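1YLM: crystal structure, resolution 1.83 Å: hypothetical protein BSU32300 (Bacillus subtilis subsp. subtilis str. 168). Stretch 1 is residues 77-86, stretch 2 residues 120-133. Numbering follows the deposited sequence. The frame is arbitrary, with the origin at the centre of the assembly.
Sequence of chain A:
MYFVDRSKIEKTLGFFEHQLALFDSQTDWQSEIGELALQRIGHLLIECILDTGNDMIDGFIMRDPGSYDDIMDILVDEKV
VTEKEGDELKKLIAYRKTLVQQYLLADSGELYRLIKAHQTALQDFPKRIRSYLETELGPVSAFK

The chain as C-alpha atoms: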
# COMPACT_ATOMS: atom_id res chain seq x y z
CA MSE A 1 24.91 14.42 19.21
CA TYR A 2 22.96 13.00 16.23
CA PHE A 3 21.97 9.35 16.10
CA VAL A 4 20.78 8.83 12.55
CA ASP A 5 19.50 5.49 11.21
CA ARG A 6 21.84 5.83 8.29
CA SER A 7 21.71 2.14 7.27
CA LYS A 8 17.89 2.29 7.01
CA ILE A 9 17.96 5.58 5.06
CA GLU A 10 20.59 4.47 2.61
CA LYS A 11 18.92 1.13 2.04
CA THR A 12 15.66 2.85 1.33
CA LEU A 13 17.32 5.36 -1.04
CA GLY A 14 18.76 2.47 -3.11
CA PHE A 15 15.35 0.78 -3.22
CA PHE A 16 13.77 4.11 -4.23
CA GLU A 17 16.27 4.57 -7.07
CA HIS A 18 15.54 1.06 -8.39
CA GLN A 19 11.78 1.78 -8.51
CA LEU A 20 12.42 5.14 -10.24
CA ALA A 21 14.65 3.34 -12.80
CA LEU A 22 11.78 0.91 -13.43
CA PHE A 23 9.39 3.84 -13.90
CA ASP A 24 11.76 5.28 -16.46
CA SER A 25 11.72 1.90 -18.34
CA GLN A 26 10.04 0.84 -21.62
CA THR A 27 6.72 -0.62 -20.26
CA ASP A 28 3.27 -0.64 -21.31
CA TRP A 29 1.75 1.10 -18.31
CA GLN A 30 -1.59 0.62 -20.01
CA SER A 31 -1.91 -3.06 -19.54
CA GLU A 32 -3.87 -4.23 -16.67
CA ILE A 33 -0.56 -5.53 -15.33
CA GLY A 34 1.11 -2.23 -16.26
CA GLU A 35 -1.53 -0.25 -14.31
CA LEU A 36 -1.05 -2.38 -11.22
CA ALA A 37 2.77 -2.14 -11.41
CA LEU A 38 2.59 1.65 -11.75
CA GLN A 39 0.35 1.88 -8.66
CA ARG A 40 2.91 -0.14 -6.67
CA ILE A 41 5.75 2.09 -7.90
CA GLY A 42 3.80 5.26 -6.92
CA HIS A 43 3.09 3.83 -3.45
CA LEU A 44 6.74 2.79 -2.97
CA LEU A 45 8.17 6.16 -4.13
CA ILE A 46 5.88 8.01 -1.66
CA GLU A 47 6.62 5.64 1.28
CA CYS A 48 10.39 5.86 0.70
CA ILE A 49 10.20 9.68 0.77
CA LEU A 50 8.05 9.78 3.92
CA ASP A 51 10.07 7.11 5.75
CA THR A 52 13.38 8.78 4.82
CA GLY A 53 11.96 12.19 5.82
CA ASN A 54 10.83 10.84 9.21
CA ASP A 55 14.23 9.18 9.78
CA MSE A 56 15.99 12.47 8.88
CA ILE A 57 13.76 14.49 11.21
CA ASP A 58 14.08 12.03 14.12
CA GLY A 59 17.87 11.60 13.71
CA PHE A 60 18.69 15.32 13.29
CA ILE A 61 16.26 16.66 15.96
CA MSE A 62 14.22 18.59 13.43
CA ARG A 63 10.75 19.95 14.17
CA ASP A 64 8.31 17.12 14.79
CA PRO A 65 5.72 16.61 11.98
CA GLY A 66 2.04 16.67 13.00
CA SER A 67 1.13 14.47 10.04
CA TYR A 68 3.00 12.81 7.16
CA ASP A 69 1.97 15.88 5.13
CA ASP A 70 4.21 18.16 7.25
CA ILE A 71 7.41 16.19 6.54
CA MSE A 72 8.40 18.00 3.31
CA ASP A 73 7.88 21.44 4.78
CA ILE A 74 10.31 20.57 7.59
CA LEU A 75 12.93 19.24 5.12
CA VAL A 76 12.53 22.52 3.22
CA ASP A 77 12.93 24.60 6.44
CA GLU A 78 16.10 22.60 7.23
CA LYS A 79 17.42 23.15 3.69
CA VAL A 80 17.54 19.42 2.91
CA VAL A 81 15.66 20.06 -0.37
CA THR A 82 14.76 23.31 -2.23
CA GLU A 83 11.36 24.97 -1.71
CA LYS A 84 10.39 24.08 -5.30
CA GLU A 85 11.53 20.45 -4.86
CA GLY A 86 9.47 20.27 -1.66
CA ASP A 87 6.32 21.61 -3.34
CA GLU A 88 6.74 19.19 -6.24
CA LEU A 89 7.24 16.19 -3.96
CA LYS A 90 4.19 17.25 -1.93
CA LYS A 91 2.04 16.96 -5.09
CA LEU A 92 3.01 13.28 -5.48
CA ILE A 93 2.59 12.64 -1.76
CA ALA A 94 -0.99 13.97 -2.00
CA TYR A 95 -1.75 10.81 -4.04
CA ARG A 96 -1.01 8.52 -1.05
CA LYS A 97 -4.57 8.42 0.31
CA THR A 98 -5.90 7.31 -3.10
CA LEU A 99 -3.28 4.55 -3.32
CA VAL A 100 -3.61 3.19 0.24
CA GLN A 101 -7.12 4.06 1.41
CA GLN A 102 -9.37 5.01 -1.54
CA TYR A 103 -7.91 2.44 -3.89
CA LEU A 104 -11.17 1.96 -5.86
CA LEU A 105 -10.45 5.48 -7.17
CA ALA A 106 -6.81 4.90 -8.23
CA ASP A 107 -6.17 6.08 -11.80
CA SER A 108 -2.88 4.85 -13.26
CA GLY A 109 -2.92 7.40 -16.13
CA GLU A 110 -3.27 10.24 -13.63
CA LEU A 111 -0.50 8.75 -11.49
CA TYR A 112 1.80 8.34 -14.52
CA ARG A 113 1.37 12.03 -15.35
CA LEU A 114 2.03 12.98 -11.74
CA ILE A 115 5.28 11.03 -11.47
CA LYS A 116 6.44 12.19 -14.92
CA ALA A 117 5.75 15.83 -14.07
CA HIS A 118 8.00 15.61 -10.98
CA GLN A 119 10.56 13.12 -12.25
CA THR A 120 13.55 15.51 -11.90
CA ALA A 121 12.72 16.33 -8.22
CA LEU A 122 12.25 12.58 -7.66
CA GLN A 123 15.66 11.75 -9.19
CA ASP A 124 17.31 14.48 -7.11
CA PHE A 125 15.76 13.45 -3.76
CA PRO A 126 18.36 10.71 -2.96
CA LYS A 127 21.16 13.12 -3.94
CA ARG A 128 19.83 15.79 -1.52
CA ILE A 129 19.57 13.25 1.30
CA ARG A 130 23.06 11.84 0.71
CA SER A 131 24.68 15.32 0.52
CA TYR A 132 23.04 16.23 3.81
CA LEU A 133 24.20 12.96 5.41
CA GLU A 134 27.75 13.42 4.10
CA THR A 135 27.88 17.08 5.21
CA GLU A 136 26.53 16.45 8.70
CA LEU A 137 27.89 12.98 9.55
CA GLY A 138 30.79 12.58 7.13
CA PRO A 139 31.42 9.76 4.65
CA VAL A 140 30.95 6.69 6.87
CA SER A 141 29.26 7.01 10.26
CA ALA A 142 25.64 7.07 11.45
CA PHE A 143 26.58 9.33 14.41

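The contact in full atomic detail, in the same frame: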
# COMPACT_ATOMS: atom_id res chain seq x y z
N ASP A 77 12.46 23.71 5.36
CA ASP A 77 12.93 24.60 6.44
C ASP A 77 14.39 24.32 6.80
O ASP A 77 15.17 25.24 7.04
CB ASP A 77 12.08 24.43 7.70
CG ASP A 77 10.66 24.98 7.55
OD1 ASP A 77 10.38 25.75 6.59
OD2 ASP A 77 9.82 24.63 8.41
N GLU A 78 14.76 23.03 6.82
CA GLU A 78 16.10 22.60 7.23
C GLU A 78 17.09 22.59 6.07
O GLU A 78 18.25 22.18 6.22
CB GLU A 78 16.03 21.23 7.90
CG GLU A 78 15.35 21.22 9.24
CD GLU A 78 16.19 21.82 10.37
OE1 GLU A 78 17.41 22.03 10.20
OE2 GLU A 78 15.61 22.08 11.45
N LYS A 79 16.62 23.05 4.91
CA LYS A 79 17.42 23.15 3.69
C LYS A 79 17.99 21.79 3.23
O LYS A 79 19.10 21.71 2.68
CB LYS A 79 18.54 24.18 3.87
CG LYS A 79 18.13 25.63 3.57
CD LYS A 79 17.27 26.24 4.65
CE LYS A 79 16.93 27.69 4.29
NZ LYS A 79 15.59 28.10 4.84
N VAL A 80 17.22 20.73 3.47
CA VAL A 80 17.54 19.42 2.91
C VAL A 80 17.23 19.41 1.40
O VAL A 80 18.04 18.94 0.61
CB VAL A 80 16.80 18.28 3.64
CG1 VAL A 80 17.21 16.93 3.07
CG2 VAL A 80 17.06 18.32 5.14
N VAL A 81 16.05 19.92 1.03
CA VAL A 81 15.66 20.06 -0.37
C VAL A 81 15.29 21.53 -0.63
O VAL A 81 15.03 22.28 0.33
CB VAL A 81 14.47 19.12 -0.74
CG1 VAL A 81 14.83 17.65 -0.53
CG2 VAL A 81 13.21 19.49 0.06
N THR A 82 15.24 21.95 -1.90
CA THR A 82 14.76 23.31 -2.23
C THR A 82 13.25 23.44 -1.97
O THR A 82 12.53 22.44 -1.91
CB THR A 82 15.09 23.74 -3.69
OG1 THR A 82 14.29 22.98 -4.61
CG2 THR A 82 16.56 23.53 -4.04
N GLU A 83 12.79 24.68 -1.81
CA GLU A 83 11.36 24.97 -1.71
C GLU A 83 10.59 24.39 -2.90
O GLU A 83 9.55 23.77 -2.71
CB GLU A 83 11.09 26.48 -1.61
CG GLU A 83 9.63 26.81 -1.24
CD GLU A 83 9.39 28.26 -0.84
OE1 GLU A 83 10.37 29.03 -0.65
OE2 GLU A 83 8.20 28.64 -0.69
N LYS A 84 11.09 24.61 -4.11
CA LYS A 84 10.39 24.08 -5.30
C LYS A 84 10.37 22.54 -5.33
O LYS A 84 9.34 21.95 -5.63
CB LYS A 84 10.92 24.68 -6.61
CG LYS A 84 12.40 24.52 -6.80
CD LYS A 84 12.83 24.56 -8.26
CE LYS A 84 14.00 23.59 -8.50
NZ LYS A 84 14.92 23.50 -7.32
N GLU A 85 11.50 21.91 -5.02
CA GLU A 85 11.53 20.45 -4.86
C GLU A 85 10.50 19.95 -3.86
O GLU A 85 9.77 18.98 -4.13
CB GLU A 85 12.93 19.97 -4.48
CG GLU A 85 13.91 20.03 -5.63
CD GLU A 85 15.34 19.81 -5.21
OE1 GLU A 85 15.70 20.04 -4.03
OE2 GLU A 85 16.13 19.42 -6.10
N GLY A 86 10.42 20.62 -2.71
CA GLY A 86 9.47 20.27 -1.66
C GLY A 86 8.02 20.33 -2.14
O GLY A 86 7.25 19.40 -1.90
N THR A 120 12.26 14.91 -12.27
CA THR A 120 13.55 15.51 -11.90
C THR A 120 13.72 15.67 -10.37
O THR A 120 14.78 15.30 -9.82
CB THR A 120 13.80 16.85 -12.63
OG1 THR A 120 13.84 16.63 -14.05
CG2 THR A 120 15.14 17.45 -12.21
N ALA A 121 12.71 16.22 -9.69
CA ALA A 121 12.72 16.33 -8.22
C ALA A 121 12.83 14.93 -7.58
O ALA A 121 13.56 14.73 -6.60
CB ALA A 121 11.50 17.05 -7.71
N LEU A 122 12.12 13.96 -8.15
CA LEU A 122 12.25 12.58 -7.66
C LEU A 122 13.68 12.03 -7.77
O LEU A 122 14.24 11.53 -6.79
CB LEU A 122 11.24 11.66 -8.35
CG LEU A 122 9.78 11.88 -7.95
CD1 LEU A 122 8.83 11.15 -8.88
CD2 LEU A 122 9.54 11.46 -6.49
N GLN A 123 14.28 12.17 -8.96
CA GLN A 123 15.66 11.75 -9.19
C GLN A 123 16.65 12.43 -8.26
O GLN A 123 17.62 11.82 -7.82
CB GLN A 123 16.07 12.04 -10.64
CG GLN A 123 15.28 11.27 -11.69
CD GLN A 123 15.58 11.72 -13.11
OE1 GLN A 123 16.02 12.85 -13.34
NE2 GLN A 123 15.34 10.84 -14.07
N ASP A 124 16.40 13.70 -7.96
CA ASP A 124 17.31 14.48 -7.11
C ASP A 124 17.16 14.23 -5.62
O ASP A 124 18.06 14.56 -4.85
CB ASP A 124 17.13 15.97 -7.39
CG ASP A 124 17.66 16.37 -8.75
OD1 ASP A 124 18.47 15.61 -9.32
OD2 ASP A 124 17.28 17.45 -9.24
N PHE A 125 16.03 13.66 -5.20
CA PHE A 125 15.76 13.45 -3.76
C PHE A 125 16.86 12.64 -3.04
O PHE A 125 17.36 13.08 -2.00
CB PHE A 125 14.37 12.84 -3.54
CG PHE A 125 14.02 12.59 -2.09
CD1 PHE A 125 13.67 13.66 -1.25
CD2 PHE A 125 14.07 11.31 -1.55
CE1 PHE A 125 13.37 13.44 0.10
CE2 PHE A 125 13.75 11.08 -0.21
CZ PHE A 125 13.40 12.13 0.61
N PRO A 126 17.26 11.46 -3.59
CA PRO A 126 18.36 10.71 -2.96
C PRO A 126 19.67 11.51 -2.89
O PRO A 126 20.39 11.41 -1.89
CB PRO A 126 18.55 9.48 -3.88
CG PRO A 126 17.29 9.36 -4.64
CD PRO A 126 16.70 10.74 -4.76
N LYS A 127 19.97 12.27 -3.93
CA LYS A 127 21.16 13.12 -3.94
C LYS A 127 21.13 14.14 -2.79
O LYS A 127 22.13 14.31 -2.09
CB LYS A 127 21.30 13.85 -5.28
CG LYS A 127 21.33 12.93 -6.51
CD LYS A 127 21.45 13.75 -7.82
CE LYS A 127 22.64 14.73 -7.75
NZ LYS A 127 23.21 15.07 -9.12
N ARG A 128 20.01 14.83 -2.62
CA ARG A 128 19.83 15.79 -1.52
C ARG A 128 20.05 15.13 -0.17
O ARG A 128 20.76 15.67 0.69
CB ARG A 128 18.42 16.40 -1.54
CG ARG A 128 18.08 17.17 -2.79
CD ARG A 128 18.73 18.54 -2.87
NE ARG A 128 18.39 19.15 -4.17
CZ ARG A 128 19.12 19.03 -5.27
NH1 ARG A 128 20.28 18.37 -5.26
NH2 ARG A 128 18.71 19.60 -6.40
N ILE A 129 19.42 13.97 0.04
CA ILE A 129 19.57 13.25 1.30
C ILE A 129 21.03 12.85 1.56
O ILE A 129 21.55 13.05 2.67
CB ILE A 129 18.68 12.00 1.40
CG1 ILE A 129 17.18 12.34 1.26
CG2 ILE A 129 18.93 11.29 2.72
CD1 ILE A 129 16.62 13.35 2.30
N ARG A 130 21.68 12.28 0.55
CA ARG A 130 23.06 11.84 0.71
C ARG A 130 24.01 12.99 0.97
O ARG A 130 24.90 12.83 1.80
CB ARG A 130 23.53 11.05 -0.51
CG ARG A 130 22.92 9.68 -0.62
CD ARG A 130 23.41 9.05 -1.91
NE ARG A 130 22.75 7.79 -2.14
CZ ARG A 130 22.00 7.52 -3.20
NH1 ARG A 130 21.85 8.40 -4.18
NH2 ARG A 130 21.43 6.33 -3.27
N SER A 131 23.84 14.13 0.28
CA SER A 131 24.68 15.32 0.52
C SER A 131 24.54 15.80 1.95
O SER A 131 25.52 16.13 2.60
CB SER A 131 24.34 16.48 -0.43
OG SER A 131 24.42 16.10 -1.79
N TYR A 132 23.31 15.83 2.44
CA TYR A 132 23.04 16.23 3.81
C TYR A 132 23.71 15.29 4.80
O TYR A 132 24.38 15.74 5.72
CB TYR A 132 21.54 16.30 4.06
CG TYR A 132 21.17 17.12 5.28
CD1 TYR A 132 20.90 18.48 5.18
CD2 TYR A 132 21.11 16.52 6.54
CE1 TYR A 132 20.56 19.24 6.31
CE2 TYR A 132 20.77 17.26 7.67
CZ TYR A 132 20.50 18.61 7.55
OH TYR A 132 20.18 19.31 8.69
N LEU A 133 23.55 13.98 4.59
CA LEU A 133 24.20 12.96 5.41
C LEU A 133 25.72 13.13 5.43
O LEU A 133 26.36 13.11 6.49
CB LEU A 133 23.81 11.56 4.91
CG LEU A 133 22.36 11.12 5.17
CD1 LEU A 133 22.00 9.82 4.45
CD2 LEU A 133 22.11 11.00 6.68
O HOH W 1 19.49 21.86 8.39
O HOH W 2 20.78 18.32 0.88
O HOH W 3 15.29 18.79 -8.59

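A turn leading into a helix can be fastened to a second helix by an ion pair, with apolar contacts beside it and water bridges at its margins, and the contact between residues 77-86 and 120-133 of this Bacillus subtilis protein is a compact example. The two stretches bury 474 Å² between them, with Glu 85, Arg 128, Val 80 and Tyr 132 contributing most.

The ion pair joins Glu 85 to Arg 128. Arg 128 NE donates to Glu 85 OE1 at 2.8 Å, close to linear, while Arg 128 NH2 lies 2.6 Å from Glu 85 OE2 in a shorter but angularly weak hydrogen bond. The carboxylate thus meets the edge of the guanidinium with both oxygens. Glu 85 is also held from its own side. Thr 82 N donates to Glu 85 OE1 at 2.9 Å, and Glu 85 N returns a bond to Thr 82 OG1 at 3.0 Å. The second of these bonds caps the helix that begins at Glu 83, with Thr 82 at the N-cap; the first holds Glu 85 OE1, the same oxygen that accepts from Arg 128 NE, so Glu 85 takes part both in the start of its own helix and in the tie to the other. Asp 124 adds negative charge nearby: its OD2 is 3.9 Å from Glu 85 OE2, a like-charge approach. Arg 128 NH2 lies 3.8 Å from Asp 124 OD2, a long salt bridge in which the oxygen sits well out of the guanidinium plane, so charge alone links them.

Apolar packing occupies the neighbouring turns of the second helix. The two methyls of Val 80 serve different partners: Val 80 CG1 touches Ile 129 CD1 at 3.7 Å, whereas CG2 sits over one face of the Tyr 132 ring, 4.0 Å from its centroid and 21° off the normal, a CH-pi contact. Val 81 CG1 reaches Phe 125 CD1 at 4.2 Å and also packs on the aliphatic base of the arginine, 3.9 Å from Arg 128 CB.

Three waters bridge polar groups across the contact, in the backbone as well as the side chains. Glu 78 OE1 and Tyr 132 OH are 4.2 Å apart, too far for a direct bond; water 1 accepts from Tyr 132 OH (2.7 Å) and donates to Glu 78 O (2.5 Å) and Glu 78 OE1 (2.8 Å). Water 2 links the backbones, donating to Val 80 O at 2.8 Å and Arg 128 O at 2.7 Å. Water 3 donates to both Glu 85 OE2 (2.7 Å) and Asp 124 OD2 (2.5 Å), giving the two neighbouring acidic groups a shared donor.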